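Beta-alanyl-CoA:ammonia lyase 2 (Clostridium propionicum, PDB 4MTU) probably catalyses the reversible removal of ammonia from beta-alanyl-CoA to give acryloyl-CoA, has a hot dog fold and binds zinc. Local coordinates at residues K4-H9 with G34-E39; H9-A14 with G66-Y71; G21-G26 with P62-D67; Y83-E88 with G120-A125; E88-A93 with E110-C115. One frame throughout, in Å; residues are numbered along the deposited sequence.

Contact 1: K4-H9 with G34-E39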
# COMPACT_ATOMS: atom_id res chain seq x y z
N LYS A 4 4.25 5.80 31.35
CA LYS A 4 3.01 6.43 30.86
C LYS A 4 2.34 5.48 29.88
O LYS A 4 2.96 4.66 29.24
CB LYS A 4 3.35 7.76 30.14
CG LYS A 4 3.96 7.74 28.77
CD LYS A 4 4.40 9.09 28.21
CE LYS A 4 5.09 9.08 26.86
NZ LYS A 4 5.66 10.42 26.43
N LYS A 5 1.04 5.69 29.71
CA LYS A 5 0.26 5.06 28.67
C LYS A 5 0.62 5.71 27.35
O LYS A 5 0.65 6.92 27.25
CB LYS A 5 -1.22 5.18 29.03
CG LYS A 5 -2.20 4.49 28.12
CD LYS A 5 -3.65 4.60 28.66
CE LYS A 5 -3.90 3.93 30.00
NZ LYS A 5 -5.34 3.80 30.47
N VAL A 6 0.84 4.94 26.31
CA VAL A 6 1.06 5.41 24.95
C VAL A 6 -0.29 5.30 24.22
O VAL A 6 -1.00 4.32 24.30
CB VAL A 6 2.11 4.62 24.25
CG1 VAL A 6 2.12 4.84 22.75
CG2 VAL A 6 3.49 4.98 24.86
N VAL A 7 -0.62 6.38 23.49
CA VAL A 7 -1.88 6.48 22.75
C VAL A 7 -1.57 6.80 21.29
O VAL A 7 -1.03 7.85 20.99
CB VAL A 7 -2.77 7.55 23.34
CG1 VAL A 7 -4.05 7.77 22.53
CG2 VAL A 7 -3.14 7.23 24.79
N HIS A 8 -1.83 5.86 20.40
CA HIS A 8 -1.85 6.14 18.98
C HIS A 8 -3.28 6.55 18.59
O HIS A 8 -4.24 6.11 19.21
CB HIS A 8 -1.35 4.93 18.18
CG HIS A 8 0.10 4.68 18.30
ND1 HIS A 8 0.79 3.87 17.41
CD2 HIS A 8 0.98 5.13 19.25
CE1 HIS A 8 2.04 3.87 17.80
NE2 HIS A 8 2.22 4.60 18.91
N HIS A 9 -3.38 7.34 17.54
CA HIS A 9 -4.66 7.87 17.11
C HIS A 9 -4.53 8.16 15.65
O HIS A 9 -3.62 8.88 15.23
CB HIS A 9 -4.98 9.09 17.99
CG HIS A 9 -6.26 9.83 17.67
ND1 HIS A 9 -7.18 10.16 18.63
CD2 HIS A 9 -6.77 10.33 16.55
CE1 HIS A 9 -8.21 10.85 18.03
NE2 HIS A 9 -7.95 10.97 16.73
N GLY A 34 1.29 -3.47 17.63
CA GLY A 34 2.70 -3.74 17.48
C GLY A 34 3.52 -2.44 17.55
O GLY A 34 4.58 -2.40 18.18
N ASP A 35 3.02 -1.39 16.89
CA ASP A 35 3.72 -0.10 16.89
C ASP A 35 3.64 0.60 18.26
O ASP A 35 4.59 1.25 18.68
CB ASP A 35 3.20 0.78 15.80
CG ASP A 35 3.48 0.34 14.39
OD1 ASP A 35 4.24 -0.68 14.22
OD2 ASP A 35 2.97 1.03 13.46
N VAL A 36 2.50 0.45 18.97
CA VAL A 36 2.38 0.96 20.33
C VAL A 36 3.40 0.27 21.23
O VAL A 36 4.11 0.89 22.02
CB VAL A 36 0.93 0.76 20.87
CG1 VAL A 36 0.85 1.12 22.33
CG2 VAL A 36 -0.05 1.61 20.07
N GLY A 37 3.46 -1.06 21.13
CA GLY A 37 4.42 -1.84 21.91
C GLY A 37 5.87 -1.39 21.60
O GLY A 37 6.69 -1.27 22.53
N THR A 38 6.17 -1.19 20.33
CA THR A 38 7.51 -0.73 19.96
C THR A 38 7.82 0.57 20.70
O THR A 38 8.90 0.76 21.25
CB THR A 38 7.60 -0.53 18.44
OG1 THR A 38 7.37 -1.80 17.79
CG2 THR A 38 8.97 -0.02 18.04
N GLU A 39 6.87 1.53 20.68
CA GLU A 39 7.11 2.83 21.31
C GLU A 39 7.40 2.64 22.80
O GLU A 39 8.32 3.27 23.37
CB GLU A 39 5.91 3.74 21.08
CG GLU A 39 6.24 5.19 21.37
CD GLU A 39 5.14 6.18 21.06
OE1 GLU A 39 4.23 5.89 20.29
OE2 GLU A 39 5.24 7.34 21.58

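Contact 2: H9-A14 with G66-Y71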
# COMPACT_ATOMS: atom_id res chain seq x y z
N HIS A 9 -3.38 7.34 17.54
CA HIS A 9 -4.66 7.87 17.11
C HIS A 9 -4.53 8.16 15.65
O HIS A 9 -3.62 8.88 15.23
CB HIS A 9 -4.98 9.09 17.99
CG HIS A 9 -6.26 9.83 17.67
ND1 HIS A 9 -7.18 10.16 18.63
CD2 HIS A 9 -6.77 10.33 16.55
CE1 HIS A 9 -8.21 10.85 18.03
NE2 HIS A 9 -7.95 10.97 16.73
N LEU A 10 -5.54 7.71 14.86
CA LEU A 10 -5.50 7.91 13.42
C LEU A 10 -6.91 7.59 12.85
O LEU A 10 -7.80 7.25 13.59
CB LEU A 10 -4.32 7.14 12.80
CG LEU A 10 -4.23 5.68 13.24
CD1 LEU A 10 -5.33 4.80 12.70
CD2 LEU A 10 -2.89 5.11 12.67
N MET A 11 -7.01 7.71 11.54
CA MET A 11 -8.26 7.44 10.81
C MET A 11 -8.13 6.16 10.01
O MET A 11 -7.08 5.90 9.42
CB MET A 11 -8.55 8.62 9.85
CG MET A 11 -9.94 8.58 9.27
SD MET A 11 -10.19 9.88 8.01
CE MET A 11 -9.55 9.06 6.58
N MET A 12 -9.22 5.38 9.94
CA MET A 12 -9.36 4.35 8.94
C MET A 12 -9.77 4.95 7.61
O MET A 12 -10.85 5.54 7.52
CB MET A 12 -10.43 3.34 9.37
CG MET A 12 -10.15 2.60 10.69
SD MET A 12 -8.74 1.50 10.67
CE MET A 12 -7.40 2.53 11.28
N SER A 13 -8.89 4.90 6.64
CA SER A 13 -9.23 5.38 5.32
C SER A 13 -9.76 4.25 4.48
O SER A 13 -9.80 3.08 4.90
CB SER A 13 -8.04 6.06 4.62
OG SER A 13 -7.18 5.08 4.14
N ALA A 14 -10.13 4.57 3.23
CA ALA A 14 -10.56 3.52 2.30
C ALA A 14 -9.44 2.47 2.12
O ALA A 14 -9.75 1.31 1.83
CB ALA A 14 -10.94 4.15 0.96
N GLY A 66 -13.64 5.26 7.62
CA GLY A 66 -14.14 6.49 8.17
C GLY A 66 -14.23 6.52 9.67
O GLY A 66 -14.54 7.54 10.28
N ASP A 67 -13.93 5.40 10.31
CA ASP A 67 -13.81 5.40 11.77
C ASP A 67 -12.49 6.06 12.16
O ASP A 67 -11.43 5.82 11.58
CB ASP A 67 -13.82 3.97 12.31
CG ASP A 67 -15.19 3.32 12.25
OD1 ASP A 67 -16.21 4.01 11.99
OD2 ASP A 67 -15.25 2.08 12.58
N PHE A 68 -12.54 6.85 13.22
CA PHE A 68 -11.35 7.39 13.90
C PHE A 68 -11.11 6.53 15.11
O PHE A 68 -12.04 6.27 15.89
CB PHE A 68 -11.52 8.85 14.23
CG PHE A 68 -11.46 9.76 13.03
CD1 PHE A 68 -12.58 9.96 12.21
CD2 PHE A 68 -10.27 10.40 12.68
CE1 PHE A 68 -12.50 10.80 11.12
CE2 PHE A 68 -10.21 11.23 11.59
CZ PHE A 68 -11.33 11.46 10.81
N MET A 69 -9.86 6.08 15.27
CA MET A 69 -9.50 5.04 16.21
C MET A 69 -8.32 5.47 17.08
O MET A 69 -7.37 6.08 16.60
CB MET A 69 -9.08 3.78 15.45
CG MET A 69 -10.20 3.10 14.65
SD MET A 69 -11.51 2.39 15.64
CE MET A 69 -10.58 1.04 16.39
N GLU A 70 -8.40 5.08 18.33
CA GLU A 70 -7.31 5.22 19.27
C GLU A 70 -6.85 3.84 19.75
O GLU A 70 -7.65 2.89 19.90
CB GLU A 70 -7.66 6.00 20.48
CG GLU A 70 -7.89 7.37 20.23
CD GLU A 70 -7.73 8.32 21.42
OE1 GLU A 70 -7.58 9.50 21.19
OE2 GLU A 70 -7.81 7.87 22.60
N TYR A 71 -5.56 3.70 19.98
CA TYR A 71 -4.94 2.45 20.35
C TYR A 71 -4.06 2.78 21.56
O TYR A 71 -3.12 3.54 21.43
CB TYR A 71 -4.12 1.85 19.22
CG TYR A 71 -4.92 1.73 17.95
CD1 TYR A 71 -5.54 0.53 17.62
CD2 TYR A 71 -5.06 2.78 17.07
CE1 TYR A 71 -6.28 0.41 16.44
CE2 TYR A 71 -5.80 2.66 15.90
CZ TYR A 71 -6.40 1.48 15.58
OH TYR A 71 -7.10 1.41 14.40

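Contact 3: G21-G26 with P62-D67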
# COMPACT_ATOMS: atom_id res chain seq x y z
N GLY A 21 -17.81 -4.46 1.89
CA GLY A 21 -18.67 -3.66 2.76
C GLY A 21 -17.90 -2.63 3.61
O GLY A 21 -18.40 -2.16 4.63
N ASN A 22 -16.71 -2.23 3.14
CA ASN A 22 -15.91 -1.21 3.84
C ASN A 22 -15.50 -1.63 5.24
O ASN A 22 -15.20 -0.80 6.09
CB ASN A 22 -16.61 0.13 3.86
CG ASN A 22 -16.64 0.67 2.45
OD1 ASN A 22 -15.59 0.91 1.84
ND2 ASN A 22 -17.85 0.70 1.84
N LEU A 23 -15.40 -2.95 5.48
CA LEU A 23 -15.07 -3.51 6.76
C LEU A 23 -13.56 -3.68 6.89
O LEU A 23 -12.90 -4.29 6.03
CB LEU A 23 -15.78 -4.85 6.91
CG LEU A 23 -15.59 -5.56 8.24
CD1 LEU A 23 -16.21 -4.79 9.40
CD2 LEU A 23 -16.23 -6.94 8.16
N VAL A 24 -13.00 -3.14 7.98
CA VAL A 24 -11.59 -3.29 8.30
C VAL A 24 -11.40 -4.61 9.03
O VAL A 24 -12.28 -5.07 9.78
CB VAL A 24 -11.12 -2.10 9.14
CG1 VAL A 24 -9.66 -2.18 9.47
CG2 VAL A 24 -11.45 -0.78 8.43
N ASN A 25 -10.27 -5.28 8.78
CA ASN A 25 -9.93 -6.52 9.45
C ASN A 25 -9.42 -6.28 10.87
O ASN A 25 -8.77 -5.27 11.18
CB ASN A 25 -8.92 -7.30 8.62
CG ASN A 25 -7.66 -6.58 8.25
OD1 ASN A 25 -7.63 -5.35 8.15
ND2 ASN A 25 -6.61 -7.34 7.93
N GLY A 26 -9.65 -7.25 11.76
CA GLY A 26 -9.14 -7.15 13.11
C GLY A 26 -7.60 -7.06 13.17
O GLY A 26 -7.05 -6.42 14.07
N PRO A 62 -17.11 -4.02 15.35
CA PRO A 62 -16.56 -3.91 14.00
C PRO A 62 -16.04 -2.52 13.75
O PRO A 62 -16.53 -1.55 14.31
CB PRO A 62 -17.79 -4.22 13.12
CG PRO A 62 -18.96 -3.78 13.95
CD PRO A 62 -18.61 -4.09 15.37
N VAL A 63 -15.06 -2.43 12.84
CA VAL A 63 -14.42 -1.19 12.44
C VAL A 63 -14.59 -1.03 10.92
O VAL A 63 -14.37 -2.00 10.19
CB VAL A 63 -12.92 -1.24 12.84
CG1 VAL A 63 -12.21 0.00 12.34
CG2 VAL A 63 -12.76 -1.37 14.34
N TYR A 64 -14.95 0.19 10.54
CA TYR A 64 -15.21 0.52 9.13
C TYR A 64 -14.37 1.68 8.66
O TYR A 64 -13.89 2.51 9.45
CB TYR A 64 -16.69 0.90 8.98
CG TYR A 64 -17.65 -0.25 9.25
CD1 TYR A 64 -17.97 -1.13 8.26
CD2 TYR A 64 -18.19 -0.39 10.52
CE1 TYR A 64 -18.84 -2.20 8.53
CE2 TYR A 64 -19.05 -1.40 10.83
CZ TYR A 64 -19.36 -2.28 9.82
OH TYR A 64 -20.25 -3.34 10.09
N VAL A 65 -14.26 1.80 7.34
CA VAL A 65 -13.72 3.02 6.69
C VAL A 65 -14.43 4.21 7.31
O VAL A 65 -15.67 4.23 7.47
CB VAL A 65 -13.96 2.95 5.19
CG1 VAL A 65 -13.55 4.24 4.51
CG2 VAL A 65 -13.20 1.77 4.59
N GLY A 66 -13.64 5.26 7.62
CA GLY A 66 -14.14 6.49 8.17
C GLY A 66 -14.23 6.52 9.67
O GLY A 66 -14.54 7.54 10.28
N ASP A 67 -13.93 5.40 10.31
CA ASP A 67 -13.81 5.40 11.77
C ASP A 67 -12.49 6.06 12.16
O ASP A 67 -11.43 5.82 11.58
CB ASP A 67 -13.82 3.97 12.31
CG ASP A 67 -15.19 3.32 12.25
OD1 ASP A 67 -16.21 4.01 11.99
OD2 ASP A 67 -15.25 2.08 12.58
O HOH W 1 -13.77 -4.94 12.12

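Contact 4: Y83-E88 with G120-A125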
# COMPACT_ATOMS: atom_id res chain seq x y z
N TYR A 83 8.69 -8.11 28.61
CA TYR A 83 7.89 -7.02 29.10
C TYR A 83 6.42 -7.33 28.79
O TYR A 83 6.08 -7.57 27.62
CB TYR A 83 8.30 -5.71 28.43
CG TYR A 83 9.76 -5.38 28.50
CD1 TYR A 83 10.69 -6.00 27.71
CD2 TYR A 83 10.22 -4.38 29.37
CE1 TYR A 83 12.04 -5.72 27.76
CE2 TYR A 83 11.60 -4.11 29.42
CZ TYR A 83 12.49 -4.74 28.63
OH TYR A 83 13.84 -4.47 28.66
N THR A 84 5.60 -7.37 29.82
CA THR A 84 4.17 -7.69 29.62
C THR A 84 3.43 -6.39 29.52
O THR A 84 3.52 -5.56 30.41
CB THR A 84 3.65 -8.51 30.81
OG1 THR A 84 4.49 -9.67 30.95
CG2 THR A 84 2.18 -8.88 30.57
N CYS A 85 2.65 -6.24 28.42
CA CYS A 85 1.95 -5.04 28.10
C CYS A 85 0.44 -5.34 27.92
O CYS A 85 0.07 -6.43 27.53
CB CYS A 85 2.52 -4.40 26.84
SG CYS A 85 4.24 -3.91 26.97
N LYS A 86 -0.36 -4.32 28.18
CA LYS A 86 -1.82 -4.36 27.92
C LYS A 86 -2.14 -3.37 26.87
O LYS A 86 -1.55 -2.29 26.79
CB LYS A 86 -2.61 -4.10 29.19
CG LYS A 86 -2.37 -5.21 30.24
CD LYS A 86 -3.68 -5.87 30.65
N PHE A 87 -3.16 -3.72 26.06
CA PHE A 87 -3.55 -2.92 24.90
C PHE A 87 -5.08 -2.81 24.85
O PHE A 87 -5.83 -3.72 25.22
CB PHE A 87 -3.08 -3.57 23.61
CG PHE A 87 -1.58 -3.75 23.54
CD1 PHE A 87 -0.77 -2.71 23.12
CD2 PHE A 87 -0.98 -4.94 23.91
CE1 PHE A 87 0.61 -2.85 23.05
CE2 PHE A 87 0.39 -5.08 23.85
CZ PHE A 87 1.18 -4.03 23.40
N GLU A 88 -5.54 -1.70 24.31
CA GLU A 88 -6.94 -1.43 24.04
C GLU A 88 -7.08 -0.70 22.69
O GLU A 88 -6.15 -0.03 22.23
CB GLU A 88 -7.59 -0.56 25.10
CG GLU A 88 -7.52 -1.09 26.49
CD GLU A 88 -8.01 -0.13 27.57
OE1 GLU A 88 -8.08 1.10 27.31
OE2 GLU A 88 -8.32 -0.64 28.68
N GLY A 120 0.03 -8.59 25.61
CA GLY A 120 1.13 -9.00 24.77
C GLY A 120 2.43 -8.96 25.49
O GLY A 120 2.54 -8.39 26.60
N SER A 121 3.41 -9.59 24.93
CA SER A 121 4.75 -9.54 25.48
C SER A 121 5.79 -9.26 24.43
O SER A 121 5.68 -9.75 23.29
CB SER A 121 4.95 -10.95 26.02
OG SER A 121 4.28 -11.04 27.27
N LEU A 122 6.73 -8.44 24.80
CA LEU A 122 7.81 -7.99 23.96
C LEU A 122 9.15 -8.37 24.65
O LEU A 122 9.20 -8.61 25.84
CB LEU A 122 7.80 -6.52 23.60
CG LEU A 122 6.51 -6.07 22.86
CD1 LEU A 122 5.47 -5.63 23.83
CD2 LEU A 122 6.80 -4.99 21.83
N PHE A 123 10.20 -8.44 23.82
CA PHE A 123 11.51 -8.94 24.28
C PHE A 123 12.61 -8.00 23.82
O PHE A 123 12.64 -7.55 22.69
CB PHE A 123 11.74 -10.31 23.62
CG PHE A 123 13.08 -10.93 23.85
CD1 PHE A 123 13.30 -11.71 24.97
CD2 PHE A 123 14.11 -10.76 22.95
CE1 PHE A 123 14.54 -12.28 25.16
CE2 PHE A 123 15.32 -11.33 23.15
CZ PHE A 123 15.51 -12.07 24.25
N ILE A 124 13.51 -7.71 24.78
CA ILE A 124 14.76 -7.04 24.43
C ILE A 124 15.88 -7.88 25.06
O ILE A 124 15.90 -8.03 26.28
CB ILE A 124 14.87 -5.59 24.88
CG1 ILE A 124 13.71 -4.75 24.42
CG2 ILE A 124 16.23 -5.01 24.45
CD1 ILE A 124 13.62 -3.39 25.09
N ALA A 125 16.80 -8.41 24.26
CA ALA A 125 17.92 -9.21 24.81
C ALA A 125 18.70 -8.32 25.79
O ALA A 125 18.85 -7.12 25.60
CB ALA A 125 18.83 -9.68 23.71

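Contact 5: E88-A93 with E110-C115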
# COMPACT_ATOMS: atom_id res chain seq x y z
N GLU A 88 -5.54 -1.70 24.31
CA GLU A 88 -6.94 -1.43 24.04
C GLU A 88 -7.08 -0.70 22.69
O GLU A 88 -6.15 -0.03 22.23
CB GLU A 88 -7.59 -0.56 25.10
CG GLU A 88 -7.52 -1.09 26.49
CD GLU A 88 -8.01 -0.13 27.57
OE1 GLU A 88 -8.08 1.10 27.31
OE2 GLU A 88 -8.32 -0.64 28.68
N ALA A 89 -8.25 -0.83 22.07
CA ALA A 89 -8.58 -0.09 20.86
C ALA A 89 -9.97 0.52 21.05
O ALA A 89 -10.89 -0.19 21.49
CB ALA A 89 -8.57 -0.99 19.64
N TRP A 90 -10.10 1.79 20.73
CA TRP A 90 -11.31 2.59 20.98
C TRP A 90 -11.69 3.37 19.72
O TRP A 90 -10.84 3.97 19.07
CB TRP A 90 -11.04 3.62 22.06
CG TRP A 90 -10.72 3.04 23.41
CD1 TRP A 90 -9.53 2.78 23.96
CD2 TRP A 90 -11.72 2.65 24.38
NE1 TRP A 90 -9.71 2.26 25.26
CE2 TRP A 90 -11.02 2.17 25.52
CE3 TRP A 90 -13.14 2.68 24.40
CZ2 TRP A 90 -11.72 1.72 26.63
CZ3 TRP A 90 -13.82 2.23 25.52
CH2 TRP A 90 -13.08 1.75 26.63
N LYS A 91 -12.98 3.40 19.41
CA LYS A 91 -13.52 4.19 18.30
C LYS A 91 -14.04 5.51 18.84
O LYS A 91 -14.87 5.49 19.79
CB LYS A 91 -14.63 3.40 17.61
CG LYS A 91 -15.13 4.04 16.33
CD LYS A 91 -16.30 3.25 15.72
CE LYS A 91 -16.02 1.77 15.54
NZ LYS A 91 -16.96 1.17 14.57
N VAL A 92 -13.60 6.60 18.26
CA VAL A 92 -13.93 7.94 18.71
C VAL A 92 -14.79 8.73 17.73
O VAL A 92 -15.32 9.80 18.14
CB VAL A 92 -12.67 8.76 19.15
CG1 VAL A 92 -11.94 7.98 20.23
CG2 VAL A 92 -11.79 9.09 17.99
N ALA A 93 -14.94 8.29 16.50
CA ALA A 93 -15.79 8.98 15.52
C ALA A 93 -16.05 7.98 14.40
O ALA A 93 -15.29 7.00 14.26
CB ALA A 93 -15.19 10.26 15.02
N GLU A 110 -19.17 9.41 21.65
CA GLU A 110 -18.94 9.98 22.98
C GLU A 110 -20.01 9.39 23.87
O GLU A 110 -21.18 9.86 23.74
CB GLU A 110 -18.93 11.52 22.89
CG GLU A 110 -18.66 12.33 24.10
CD GLU A 110 -18.47 13.83 24.02
OE1 GLU A 110 -18.88 14.48 23.03
OE2 GLU A 110 -17.99 14.45 25.02
N PRO A 111 -19.75 8.34 24.66
CA PRO A 111 -18.45 7.84 24.97
C PRO A 111 -17.85 6.99 23.84
O PRO A 111 -18.54 6.43 23.00
CB PRO A 111 -18.64 6.96 26.19
CG PRO A 111 -20.01 6.35 25.98
CD PRO A 111 -20.79 7.54 25.41
N PRO A 112 -16.55 6.81 23.89
CA PRO A 112 -15.89 6.02 22.87
C PRO A 112 -16.26 4.56 23.00
O PRO A 112 -16.58 4.06 24.07
CB PRO A 112 -14.40 6.25 23.15
CG PRO A 112 -14.34 6.65 24.58
CD PRO A 112 -15.64 7.35 24.90
N VAL A 113 -16.21 3.86 21.87
CA VAL A 113 -16.67 2.46 21.77
C VAL A 113 -15.47 1.54 21.80
O VAL A 113 -14.54 1.68 20.99
CB VAL A 113 -17.48 2.23 20.49
CG1 VAL A 113 -17.78 0.79 20.30
CG2 VAL A 113 -18.74 3.10 20.52
N LEU A 114 -15.48 0.58 22.71
CA LEU A 114 -14.40 -0.38 22.82
C LEU A 114 -14.42 -1.35 21.64
O LEU A 114 -15.42 -2.04 21.41
CB LEU A 114 -14.52 -1.20 24.09
CG LEU A 114 -13.35 -2.20 24.35
CD1 LEU A 114 -12.04 -1.51 24.62
CD2 LEU A 114 -13.77 -3.11 25.50
N CYS A 115 -13.29 -1.45 20.93
CA CYS A 115 -13.15 -2.30 19.75
C CYS A 115 -12.20 -3.47 19.98
O CYS A 115 -12.23 -4.43 19.18
CB CYS A 115 -12.71 -1.52 18.52
SG CYS A 115 -13.90 -0.27 18.02

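Contact 1: K4-H9 with G34-E39
His8 and Glu39 make the single hydrogen bond between strand 4-9 and helix 34-39, with NE2 of the ring donating to OE1 of the carboxylate over 2.8 Å. The acceptor lies near the plane of the imidazole and is met almost along its C-O axis, while the carboxylate itself is turned 37° from the ring. Glu39 is extended beyond CG, and the two side chains slide past each other in opposite directions before their polar ends meet.

Beside this polar contact is a CH-pi contact. Val36 CG2 sits over the centre of one face of the His8 ring, 3.5 Å from its centroid and only 11° off the normal. At the ring tip, His8 CE1 comes within 3.9 Å of Asp35 CB.

Val6 makes the remaining contacts, one apolar and one against the carboxylate. Its CG1 lies 4.0 Å from Val36 CG1, and the same Val6 methyl rests against Glu39, 3.4 Å from OE1.

Glu39 has further partners: OE2 bonds to Tyr43 OH, and OE1 is also hydrogen-bonded to NE2 of His9 in the second subunit, a residue modelled in two conformers. His8 ND1 bonds to Gln32 NE2. With His9 in the conformer described, the carboxylate is therefore gripped by three side chains from two subunits, which fixes its orientation and satisfies its oxygens at a buried site where the central helix of the hot dog fold, the sheet and the subunit interface converge.

Contact 2: H9-A14 with G66-Y71
Met11 and Phe68 form the apolar centre of this antiparallel pairing, on the side of the sheet that also carries His9 and Glu70. Met11 CG lies over one face of the phenyl ring, 3.6 Å from its centroid and offset toward the rim. The sulfur goes further out, with SD 3.4 Å from Phe68 CZ, giving an oblique Met-aromatic contact. The first torsion of Met11, -168°, holds CG anti to the backbone N and brings it over the ring.

On the other side of the sheet, Met12 CG packs 4.0 Å from Met69 CG. Met12 then bends at chi2 and chi3 and reaches Tyr71 tip to tip, its CE 3.3 Å from the phenolic OH. In the conformer described, Leu10 CD1 meets the edge of the same tyrosine ring at CE2.

Between these layers the backbones exchange a pair of bonds at Leu10 and Met69, Met69 N donating to Leu10 O over 2.9 Å. The pairing persists beyond the strand, where Met12 N reaches Asp67 O and Gly66 N reaches Met12 O.

At the polar edge, His9 ND1, in one of two modelled conformers, donates to the anti lone pair of Glu70 OE1 over 2.7 Å. The acceptor lies in the imidazole plane, and the carboxylate stands 69° from it.

Strand 4-11 ends the sheet within this chain, and strand 68-78 separates it from strand 82-95, whose Val92 and Ala93 touch Phe68. Helix 27-45 covers Leu10, Met12 and Tyr71 through Arg28 and Gln32, while the second subunit packs against His9, Met11 and Phe68.

Contact 3: G21-G26 with P62-D67
A single backbone bridge at Leu23 and Tyr64 joins two loops, one leading into helix 27-45 and the other into strand 68-78. Val65 N donates to Asn22 O over 3.0 Å, and Val24 N to Val63 O over 2.8 Å. A water adds a third link, donating to Val24 O and accepting from Val63 N.

Tyr64 also opens a type II beta turn that ends at Asp67. The turn is closed by Asp67 N to Tyr64 O and braced in return by Tyr64 N, which meets Asp67 OD2 over 2.8 Å from above the carboxylate plane. The same OD2 is salt-bridged to Lys91 NZ. Gly66, in the third position, has the positive phi usual for such a turn.

Leu23 CD1 lies over one face of the Tyr64 ring, 4.2 Å from its centroid, while Gly21 O and Asn22 O approach the ring edge. The same leucine methyl also touches Pro62 CB at 4.1 Å. Val24 CB meets Val63 CG1 at 4.0 Å, and Val65 CG2 lies 3.7 Å from Asn22 OD1.

Met12, just past strand 4-11, packs on Val63. The two loops, which precede helix 27-45 and strand 68-78, also touch neighbouring subunits, Leu23 on Leu50 of the third and Val65 on Thr20 of the fourth.

Contact 4: Y83-E88 with G120-A125
Tyr83 turns the edge of its ring to the backbone at the end of the partner strand and just beyond it, with Leu122 O and Ile124 N both near the ring plane; CD1 is 3.5 Å from Leu122 O. Ile124 comes in obliquely, its CG1 3.9 Å from Tyr83 CE1 and its CD1 3.7 Å from the phenolic OH. Phe87 also presents an edge, CE2 lying 3.9 Å from Gly120 N; the lack of a side chain at Gly120 lets the ring lie against bare backbone. Trp33 meets the Phe87 ring with its plane about 35° away.

Two antiparallel hydrogen-bonded pairs fix the register. Tyr83 and Leu122 exchange N-H to O bonds, as do Cys85 and Gly120, where Cys85 N reaches Gly120 O over 2.8 Å. Between them, Thr84 and Ser121 form a non-hydrogen-bonded pair. On the side of the sheet shared with Tyr83, Cys85 SG packs 3.8 Å from Leu122 CD1.

That side faces helix 27-45, whose Met41 touches both Tyr83 and Leu122. Tyr83 OH bonds to Asp45 OD1 at the helix end, making the tyrosine a second-shell partner of the zinc site, to which His142 also belongs. Strands 68-78 and 50-59 flank the hairpin in the sheet.

Contact 5: E88-A93 with E110-C115
Ala89 O accepts a hydrogen bond from Cys115 N over 2.8 Å, opening the pairing of strand 88-93 with strand 106-123. Just before it, Glu88 prepares Trp90: its OE1 takes the indole N-H, NE1 to OE1 2.9 Å, lying in the indole plane while the N-H comes from above the carboxylate plane. This bond helps fix the rotation of the ring.

Trp90 stands in a non-hydrogen-bonded pair with Leu114 and reaches across toward it. Leu114 CD1 lies over the six-membered ring, 3.8 Å from its centroid and 11° off the normal, while Leu114 CB touches Trp90 CZ3 at the same distance. Pro112 O approaches the ring edge.

Lys91 and Val113 form the hydrogen-bonded pair, with Lys91 N to Val113 O 2.8 Å and a return bond from Val113 N to Lys91 O. The lysine chain is extended as far as CD, then turns at chi3, -53°, and this places CE back beside Cys115. The sulfur consequently meets two points of the aliphatic chain, with CB and CE each 3.8 Å from Cys115 SG.

At Val92, CG1 touches Pro112 CB, in one of two conformers, at 4.2 Å. Val92 and Ala93 together face Phe68 as a classic beta bulge; in the other segment the chain turns a corner at Glu110 and Pro111, joined by a cis peptide.

Lys91 NZ goes on to a salt bridge with Asp67 and a bond to Pro62 O. Methylenes thus cover a buried cysteine, while the ammonium ties this hairpin to the loop before strand 68-78, its charge probably balanced by the aspartate.

How the contacts relate
The contacts combine the sheet and central helix of a hot dog fold. Contacts 2, 4 and 5 are antiparallel pairings in one sheet, ordered 4-11, 68-78, 82-95, 106-123, 50-59. Contact 1 sets helix 27-45 against the first of these strands and shares His9 with contact 2, centres about 15 Å apart. Contact 3, its centre about 9 Å from that of contact 2, shares Gly66 and Asp67 with it. Contacts 4 and 5, centres about 22 Å apart, meet at Glu88. Along the chain contact 1 alternates with contacts 2 and 3, which end on the same stretch. The zinc end, at contact 4, and the contacts touching the second subunit, 1, 2 and 5, thus occupy different parts of one sheet-helix unit.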